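Local coordinates for uncharacterized protein (Parabacteroides merdae ATCC 43184, PDB 5BMT) that is of unknown function but has an immunoglobulin-like fold and an OB-type region, consistent with a lipoprotein, at residues N135-S140 / D179-E184; T158-A163 / R207-L212. One frame throughout, in Å; residues are numbered along the deposited sequence.

Contact 1: residues N135-S140 / D179-E184; sequences NTYIMS and DPIAVE
Tyr137 does most of the work between strand 134-140 and the C-terminal half of strand 173-184. Its CG is anti to its own carbonyl carbon, beside the backbone N (chi1 -62°), and this sends the ring across to Asp179 and Ile181. The phenol donates to the carboxylate: Tyr137 OH lies 2.6 Å from Asp179 OD2, a short bond that uses the anti lone pair of the oxygen. OD2 sits in the plane of the ring at its edge, while the carboxylate plane is turned 59° from it. Asp179 reaches this point with CG anti to the backbone N, chi1 -169°.

Two further groups join this bond. Asn135 ND2 donates to Tyr137 OH at 3.1 Å, almost straight and within the amide plane, so the phenol oxygen is gripped as donor and acceptor at once; Asn135 OD1 is held in turn by Gln133. Water 1 accepts from Asn135 N and donates to Asp179 OD2 at 2.8 Å, giving that oxygen a second partner. These donors would probably favour the ionised carboxylate.

Further along, Ile181 lays its CD1 methyl over a face of the Tyr137 ring, 4.1 Å from the ring centroid, a CH-pi contact. CG1 stands in the crowded position between N and carbonyl carbon, while CG2 comes to the CD2 and CE2 side of the ring. Selenomethionine Met139 then brings CB within 4.1 Å of Val183 CG1, their side chains crossing at about a right angle.

Direct contacts run through side chains, water 1 adding a bridge from Asn135 N; paired CA atoms lie 7.5 Å (Met139, Val183) to 8.8 Å (Tyr137, Ile181) apart. Both strands pair in parallel with 85-89, so the sheet curls and their inward side chains meet near Leu88 and Val122, consistent with the immunoglobulin-like fold.

Contact 2: residues T158-A163 / R207-L212; sequences TLCLRA and RVKYPL
Thr158 opens the pairing with a side-chain bond. Its OG1, beside the backbone N and anti to the carbonyl carbon, accepts from Arg207 NE at 3.1 Å; the N-H points at it almost exactly (176°), and the oxygen lies at the guanidinium edge, in its plane. Arg207 leaves its backbone in the crowded position, chi1 62°, then runs extended to NE, side by side with the threonine. An alanine at Arg207 would remove this NE donor and the long, weak ion pair with Glu148, and would probably leave the rotation of the Thr158 hydroxyl less well fixed. The other branch of the threonine, CG2, meets Lys209 CG at 3.9 Å.

Leu159 uses both backbone polar atoms: its N donates to Arg207 O at 2.9 Å and its O accepts from Lys209 N at 2.8 Å. On the opposite face of the sheet from Thr158, its CB lies 4.3 Å from Val208 CG2. Cys160 returns to the threonine's face, where its CB packs on the lysine chain; the far end of Lys209 forms a cation-pi pair with Trp224. Leu161 N donates to Lys209 O at 2.8 Å, nearly along the C=O axis, and its CB touches Val208 CG1 at 3.7 Å. Arg162 CG packs against Pro211 CG, the side chains crossing at about a right angle, while Glu101 and two backbone carbonyls hold the guanidinium.

The chemistry implies a parallel pair stitched by nearly straight backbone bonds. Lacking an N-H, Pro211 cannot donate the next one to Leu161 O; a CA-H...O contact from Tyr210 reaches it, with Pro211 CD close by.

In the fold
Contacts 1 and 2 have centres about 10 Å apart and belong to the same large mixed sheet. Along the chain their segments alternate: 135-140, 158-163, 179-184, 207-212. The link between them is the antiparallel pairing of strands 134-140 and 153-167, where Ser140 O and Cys160 N, 2.8 Å apart, and Ile138 N and Arg162 O probably hydrogen bond. Contact 2 continues the sheet by adding strand 203-214 in parallel beside 153-167, after the helix 186-198; contact 1 instead joins parts of the curled sheet across its interior. Tyr137 also packs on Ala163. Interior packing and edge-to-edge pairing thus meet on adjacent strands, tying distant sequence into one beta domain.

Contact 1: residues N135-S140 / D179-E184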
ATOM      1  N   ASN A 135      11.068   1.906 -12.027  1.00 16.62           N
ATOM      2  CA  ASN A 135       9.776   1.749 -12.674  1.00 16.26           C
ATOM      3  C   ASN A 135       8.833   2.827 -12.223  1.00 18.59           C
ATOM      4  O   ASN A 135       8.999   3.375 -11.119  1.00 18.63           O
ATOM      5  CB  ASN A 135       9.146   0.402 -12.297  1.00 15.98           C
ATOM      6  CG  ASN A 135      10.008  -0.808 -12.480  1.00 17.68           C
ATOM      7  OD1 ASN A 135      10.877  -0.853 -13.347  1.00 19.03           O
ATOM      8  ND2 ASN A 135       9.650  -1.882 -11.802  1.00 19.18           N
ATOM      9  N   THR A 136       7.794   3.077 -13.022  1.00 15.65           N
ATOM     10  CA  THR A 136       6.660   3.890 -12.602  1.00 15.69           C
ATOM     11  C   THR A 136       5.422   3.029 -12.805  1.00 16.22           C
ATOM     12  O   THR A 136       5.465   2.010 -13.524  1.00 18.20           O
ATOM     13  CB  THR A 136       6.557   5.268 -13.230  1.00 22.49           C
ATOM     14  OG1 THR A 136       6.545   5.126 -14.638  1.00 26.16           O
ATOM     15  CG2 THR A 136       7.653   6.216 -12.688  1.00 26.56           C
ATOM     16  N   TYR A 137       4.347   3.417 -12.152  1.00 14.35           N
ATOM     17  CA  TYR A 137       3.164   2.587 -12.087  1.00 13.97           C
ATOM     18  C   TYR A 137       1.896   3.322 -12.363  1.00 17.13           C
ATOM     19  O   TYR A 137       1.816   4.542 -12.267  1.00 17.25           O
ATOM     20  CB  TYR A 137       3.053   1.995 -10.649  1.00 13.20           C
ATOM     21  CG  TYR A 137       4.230   1.108 -10.295  1.00 12.91           C
ATOM     22  CD1 TYR A 137       4.220  -0.251 -10.603  1.00 14.35           C
ATOM     23  CD2 TYR A 137       5.382   1.637  -9.694  1.00 13.51           C
ATOM     24  CE1 TYR A 137       5.328  -1.058 -10.353  1.00 14.00           C
ATOM     25  CE2 TYR A 137       6.500   0.838  -9.446  1.00 14.50           C
ATOM     26  CZ  TYR A 137       6.461  -0.512  -9.769  1.00 14.86           C
ATOM     27  OH  TYR A 137       7.562  -1.318  -9.546  1.00 15.60           O
ATOM     28  N   ILE A 138       0.871   2.540 -12.697  1.00 14.84           N
ATOM     29  CA  ILE A 138      -0.467   3.033 -12.839  1.00 15.35           C
ATOM     30  C   ILE A 138      -1.378   2.045 -12.128  1.00 16.53           C
ATOM     31  O   ILE A 138      -1.379   0.844 -12.447  1.00 15.82           O
ATOM     32  CB  ILE A 138      -0.905   3.300 -14.326  1.00 19.62           C
ATOM     33  CG1 ILE A 138      -2.408   3.611 -14.439  1.00 22.63           C
ATOM     34  CG2 ILE A 138      -0.567   2.141 -15.258  1.00 19.87           C
ATOM     35  CD1 ILE A 138      -2.699   4.911 -14.198  1.00 34.45           C
HETATM   36  N   MSE A 139      -2.126   2.541 -11.152  1.00 14.10           N
HETATM   37  CA  MSE A 139      -3.138   1.773 -10.442  0.65 12.50           C
HETATM   38  C   MSE A 139      -4.466   2.312 -10.917  1.00 16.56           C
HETATM   39  O   MSE A 139      -4.723   3.509 -10.771  1.00 16.57           O
HETATM   40  CB  MSE A 139      -2.966   1.894  -8.917  0.65 13.27           C
HETATM   41  CG  MSE A 139      -3.989   1.083  -8.146  0.65 15.64           C
HETATM   42 SE   MSE A 139      -3.653  -0.824  -8.142  0.49 18.61          SE
HETATM   43  CE  MSE A 139      -3.127  -1.105  -6.306  0.65 16.53           C
ATOM     44  N   SER A 140      -5.280   1.462 -11.531  1.00 15.73           N
ATOM     45  CA  SER A 140      -6.528   1.948 -12.066  1.00 16.17           C
ATOM     46  C   SER A 140      -7.680   1.058 -11.679  1.00 21.21           C
ATOM     47  O   SER A 140      -7.482  -0.086 -11.268  1.00 20.34           O
ATOM     48  CB  SER A 140      -6.421   2.056 -13.590  1.00 19.02           C
ATOM     49  OG  SER A 140      -6.111   0.807 -14.199  1.00 22.98           O
ATOM     50  N   ASP A 179       9.006  -4.033  -5.108  1.00 15.58           N
ATOM     51  CA  ASP A 179       9.070  -2.565  -5.182  1.00 14.87           C
ATOM     52  C   ASP A 179       7.849  -1.940  -4.498  1.00 15.66           C
ATOM     53  O   ASP A 179       6.935  -1.446  -5.170  1.00 15.26           O
ATOM     54  CB  ASP A 179       9.144  -2.116  -6.650  1.00 15.90           C
ATOM     55  CG  ASP A 179       9.479  -0.643  -6.887  1.00 18.54           C
ATOM     56  OD1 ASP A 179       9.952   0.030  -5.934  1.00 18.45           O
ATOM     57  OD2 ASP A 179       9.321  -0.170  -8.040  1.00 17.78           O
ATOM     58  N   PRO A 180       7.848  -1.899  -3.157  1.00 13.61           N
ATOM     59  CA  PRO A 180       6.693  -1.342  -2.445  1.00 12.75           C
ATOM     60  C   PRO A 180       6.422   0.109  -2.836  1.00 14.22           C
ATOM     61  O   PRO A 180       7.349   0.929  -2.900  1.00 15.06           O
ATOM     62  CB  PRO A 180       7.081  -1.465  -0.968  1.00 15.14           C
ATOM     63  CG  PRO A 180       8.183  -2.497  -0.933  1.00 20.37           C
ATOM     64  CD  PRO A 180       8.878  -2.442  -2.245  1.00 16.45           C
ATOM     65  N   ILE A 181       5.154   0.410  -3.106  1.00 11.25           N
ATOM     66  CA  ILE A 181       4.706   1.764  -3.474  1.00 11.40           C
ATOM     67  C   ILE A 181       3.449   2.128  -2.681  1.00 12.15           C
ATOM     68  O   ILE A 181       2.798   1.250  -2.110  1.00 12.83           O
ATOM     69  CB  ILE A 181       4.442   1.905  -5.007  1.00 13.11           C
ATOM     70  CG1 ILE A 181       3.314   0.943  -5.425  1.00 13.43           C
ATOM     71  CG2 ILE A 181       5.728   1.675  -5.807  1.00 13.35           C
ATOM     72  CD1 ILE A 181       2.819   1.096  -6.905  1.00 16.53           C
ATOM     73  N   ALA A 182       3.120   3.435  -2.661  1.00 11.58           N
ATOM     74  CA  ALA A 182       1.950   3.925  -1.959  1.00 12.55           C
ATOM     75  C   ALA A 182       0.989   4.532  -2.958  1.00 16.91           C
ATOM     76  O   ALA A 182       1.412   5.348  -3.774  1.00 19.91           O
ATOM     77  CB  ALA A 182       2.383   4.972  -0.948  1.00 13.68           C
ATOM     78  N   VAL A 183      -0.273   4.179  -2.879  1.00 12.11           N
ATOM     79  CA  VAL A 183      -1.312   4.692  -3.783  1.00 12.30           C
ATOM     80  C   VAL A 183      -2.339   5.443  -2.945  1.00 14.96           C
ATOM     81  O   VAL A 183      -2.734   4.969  -1.869  1.00 12.69           O
ATOM     82  CB  VAL A 183      -1.952   3.515  -4.554  1.00 14.57           C
ATOM     83  CG1 VAL A 183      -3.109   4.001  -5.433  1.00 15.96           C
ATOM     84  CG2 VAL A 183      -0.897   2.778  -5.416  1.00 14.13           C
ATOM     85  N   GLU A 184      -2.800   6.605  -3.427  1.00 12.45           N
ATOM     86  CA  GLU A 184      -3.841   7.330  -2.718  1.00 12.49           C
ATOM     87  C   GLU A 184      -5.066   6.433  -2.460  1.00 14.97           C
ATOM     88  O   GLU A 184      -5.586   5.833  -3.401  1.00 15.48           O
ATOM     89  CB  GLU A 184      -4.256   8.546  -3.581  1.00 13.76           C
ATOM     90  CG  GLU A 184      -5.364   9.377  -2.967  1.00 18.83           C
ATOM     91  CD  GLU A 184      -5.052   9.882  -1.566  1.00 27.34           C
ATOM     92  OE1 GLU A 184      -3.965  10.483  -1.387  1.00 23.01           O
ATOM     93  OE2 GLU A 184      -5.867   9.639  -0.645  1.00 19.73           O
TER
HETATM   94  O   HOH W   1      11.188   1.585  -9.160  1.00 21.35           O

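Contact 2: residues T158-A163 / R207-L212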
ATOM      1  N   THR A 158     -12.111  -5.352  -8.162  1.00 17.61           N
ATOM      2  CA  THR A 158     -10.788  -5.604  -8.733  1.00 16.75           C
ATOM      3  C   THR A 158     -10.145  -4.293  -9.186  1.00 19.50           C
ATOM      4  O   THR A 158     -10.757  -3.515  -9.939  1.00 20.97           O
ATOM      5  CB  THR A 158     -10.902  -6.589  -9.919  1.00 21.62           C
ATOM      6  OG1 THR A 158     -11.361  -7.849  -9.437  1.00 22.78           O
ATOM      7  CG2 THR A 158      -9.552  -6.810 -10.631  1.00 21.78           C
ATOM      8  N   LEU A 159      -8.931  -4.047  -8.676  1.00 15.13           N
ATOM      9  CA  LEU A 159      -8.082  -2.929  -9.076  0.70 15.25           C
ATOM     10  C   LEU A 159      -7.029  -3.501 -10.021  1.00 16.23           C
ATOM     11  O   LEU A 159      -6.825  -4.723 -10.025  1.00 17.58           O
ATOM     12  CB  LEU A 159      -7.420  -2.293  -7.845  0.70 16.02           C
ATOM     13  CG  LEU A 159      -8.259  -1.315  -7.021  0.70 20.82           C
ATOM     14  CD1 LEU A 159      -9.463  -1.991  -6.365  0.70 21.62           C
ATOM     15  CD2 LEU A 159      -7.405  -0.667  -5.946  0.70 21.00           C
ATOM     16  N   CYS A 160      -6.398  -2.657 -10.826  1.00 14.50           N
ATOM     17  CA  CYS A 160      -5.382  -3.138 -11.737  0.70 14.23           C
ATOM     18  C   CYS A 160      -4.079  -2.379 -11.547  1.00 17.94           C
ATOM     19  O   CYS A 160      -4.071  -1.155 -11.496  1.00 17.27           O
ATOM     20  CB  CYS A 160      -5.870  -3.029 -13.172  0.70 15.87           C
ATOM     21  SG  CYS A 160      -4.628  -3.504 -14.386  0.70 20.00           S
ATOM     22  N   LEU A 161      -2.956  -3.123 -11.460  1.00 14.18           N
ATOM     23  CA  LEU A 161      -1.642  -2.496 -11.321  1.00 13.35           C
ATOM     24  C   LEU A 161      -0.809  -2.841 -12.534  1.00 14.82           C
ATOM     25  O   LEU A 161      -0.664  -4.034 -12.877  1.00 16.47           O
ATOM     26  CB  LEU A 161      -0.905  -2.936 -10.057  1.00 13.94           C
ATOM     27  CG  LEU A 161       0.468  -2.263  -9.839  1.00 17.57           C
ATOM     28  CD1 LEU A 161       0.336  -0.762  -9.594  1.00 17.33           C
ATOM     29  CD2 LEU A 161       1.188  -2.895  -8.670  1.00 22.17           C
ATOM     30  N   ARG A 162      -0.311  -1.794 -13.222  1.00 13.23           N
ATOM     31  CA  ARG A 162       0.586  -1.963 -14.345  1.00 13.40           C
ATOM     32  C   ARG A 162       1.839  -1.127 -14.136  1.00 15.65           C
ATOM     33  O   ARG A 162       1.827  -0.156 -13.364  1.00 14.94           O
ATOM     34  CB  ARG A 162      -0.125  -1.655 -15.666  1.00 14.86           C
ATOM     35  CG  ARG A 162      -1.192  -2.750 -15.863  1.00 19.95           C
ATOM     36  CD  ARG A 162      -2.187  -2.509 -16.952  1.00 18.42           C
ATOM     37  NE  ARG A 162      -1.577  -2.670 -18.264  1.00 19.29           N
ATOM     38  CZ  ARG A 162      -2.252  -2.597 -19.406  1.00 24.43           C
ATOM     39  NH1 ARG A 162      -3.568  -2.424 -19.396  1.00 19.67           N
ATOM     40  NH2 ARG A 162      -1.626  -2.749 -20.562  1.00 20.05           N
ATOM     41  N   ALA A 163       2.924  -1.547 -14.763  1.00 15.48           N
ATOM     42  CA  ALA A 163       4.230  -0.912 -14.587  1.00 15.04           C
ATOM     43  C   ALA A 163       4.892  -0.595 -15.905  1.00 17.06           C
ATOM     44  O   ALA A 163       4.774  -1.387 -16.850  1.00 17.28           O
ATOM     45  CB  ALA A 163       5.148  -1.843 -13.813  1.00 16.70           C
ATOM     46  N   ARG A 207      -9.167  -7.016  -4.731  1.00 15.29           N
ATOM     47  CA  ARG A 207      -7.938  -7.674  -5.135  1.00 14.97           C
ATOM     48  C   ARG A 207      -7.282  -6.826  -6.206  1.00 16.15           C
ATOM     49  O   ARG A 207      -7.945  -5.954  -6.778  1.00 16.12           O
ATOM     50  CB  ARG A 207      -8.189  -9.093  -5.623  1.00 16.38           C
ATOM     51  CG  ARG A 207      -9.085  -9.082  -6.844  1.00 18.18           C
ATOM     52  CD  ARG A 207      -9.358 -10.491  -7.259  1.00 24.65           C
ATOM     53  NE  ARG A 207     -10.179 -10.516  -8.460  1.00 25.98           N
ATOM     54  CZ  ARG A 207     -10.386 -11.615  -9.174  1.00 40.45           C
ATOM     55  NH1 ARG A 207      -9.798 -12.753  -8.834  1.00 33.63           N
ATOM     56  NH2 ARG A 207     -11.144 -11.576 -10.254  1.00 32.71           N
ATOM     57  N   VAL A 208      -6.014  -7.104  -6.504  1.00 12.94           N
ATOM     58  CA  VAL A 208      -5.269  -6.361  -7.514  1.00 13.23           C
ATOM     59  C   VAL A 208      -4.867  -7.318  -8.613  1.00 17.09           C
ATOM     60  O   VAL A 208      -4.198  -8.315  -8.329  1.00 17.76           O
ATOM     61  CB  VAL A 208      -4.037  -5.646  -6.914  1.00 15.57           C
ATOM     62  CG1 VAL A 208      -3.260  -4.891  -8.005  1.00 15.53           C
ATOM     63  CG2 VAL A 208      -4.452  -4.672  -5.815  1.00 15.62           C
ATOM     64  N   LYS A 209      -5.257  -6.998  -9.872  1.00 13.85           N
ATOM     65  CA  LYS A 209      -4.846  -7.791 -11.009  1.00 14.86           C
ATOM     66  C   LYS A 209      -3.621  -7.140 -11.666  1.00 17.93           C
ATOM     67  O   LYS A 209      -3.393  -5.927 -11.559  1.00 17.33           O
ATOM     68  CB  LYS A 209      -5.999  -7.998 -11.970  1.00 20.10           C
ATOM     69  CG  LYS A 209      -6.367  -6.887 -12.884  1.00 25.62           C
ATOM     70  CD  LYS A 209      -7.298  -7.505 -13.975  1.00 25.21           C
ATOM     71  CE  LYS A 209      -7.264  -6.736 -15.270  1.00 44.55           C
ATOM     72  NZ  LYS A 209      -8.628  -6.380 -15.749  1.00 52.25           N
ATOM     73  N   TYR A 210      -2.799  -7.952 -12.304  1.00 13.96           N
ATOM     74  CA  TYR A 210      -1.586  -7.451 -12.916  1.00 13.08           C
ATOM     75  C   TYR A 210      -1.227  -8.298 -14.136  1.00 15.74           C
ATOM     76  O   TYR A 210      -1.614  -9.464 -14.197  1.00 15.29           O
ATOM     77  CB  TYR A 210      -0.412  -7.485 -11.887  1.00 14.34           C
ATOM     78  CG  TYR A 210      -0.171  -8.855 -11.275  1.00 13.93           C
ATOM     79  CD1 TYR A 210       0.652  -9.786 -11.902  1.00 15.46           C
ATOM     80  CD2 TYR A 210      -0.773  -9.219 -10.074  1.00 14.54           C
ATOM     81  CE1 TYR A 210       0.875 -11.043 -11.345  1.00 15.42           C
ATOM     82  CE2 TYR A 210      -0.563 -10.475  -9.505  1.00 15.39           C
ATOM     83  CZ  TYR A 210       0.269 -11.384 -10.144  1.00 15.45           C
ATOM     84  OH  TYR A 210       0.505 -12.629  -9.603  1.00 17.90           O
ATOM     85  N   PRO A 211      -0.455  -7.763 -15.083  1.00 15.22           N
ATOM     86  CA  PRO A 211      -0.101  -8.566 -16.276  1.00 15.40           C
ATOM     87  C   PRO A 211       0.872  -9.692 -15.919  1.00 18.08           C
ATOM     88  O   PRO A 211       1.924  -9.458 -15.325  1.00 17.54           O
ATOM     89  CB  PRO A 211       0.565  -7.546 -17.214  1.00 16.96           C
ATOM     90  CG  PRO A 211       0.120  -6.215 -16.734  1.00 21.15           C
ATOM     91  CD  PRO A 211      -0.003  -6.367 -15.217  1.00 16.71           C
ATOM     92  N   LEU A 212       0.545 -10.907 -16.376  1.00 17.18           N
ATOM     93  CA  LEU A 212       1.352 -12.094 -16.107  1.00 17.72           C
ATOM     94  C   LEU A 212       2.130 -12.515 -17.355  1.00 19.05           C
ATOM     95  O   LEU A 212       3.282 -12.952 -17.246  1.00 18.89           O
ATOM     96  CB  LEU A 212       0.404 -13.209 -15.668  1.00 19.94           C
ATOM     97  CG  LEU A 212       0.993 -14.437 -15.049  1.00 26.20           C
ATOM     98  CD1 LEU A 212       1.756 -14.088 -13.697  1.00 24.50           C
ATOM     99  CD2 LEU A 212      -0.138 -15.425 -14.719  1.00 30.57           C
TER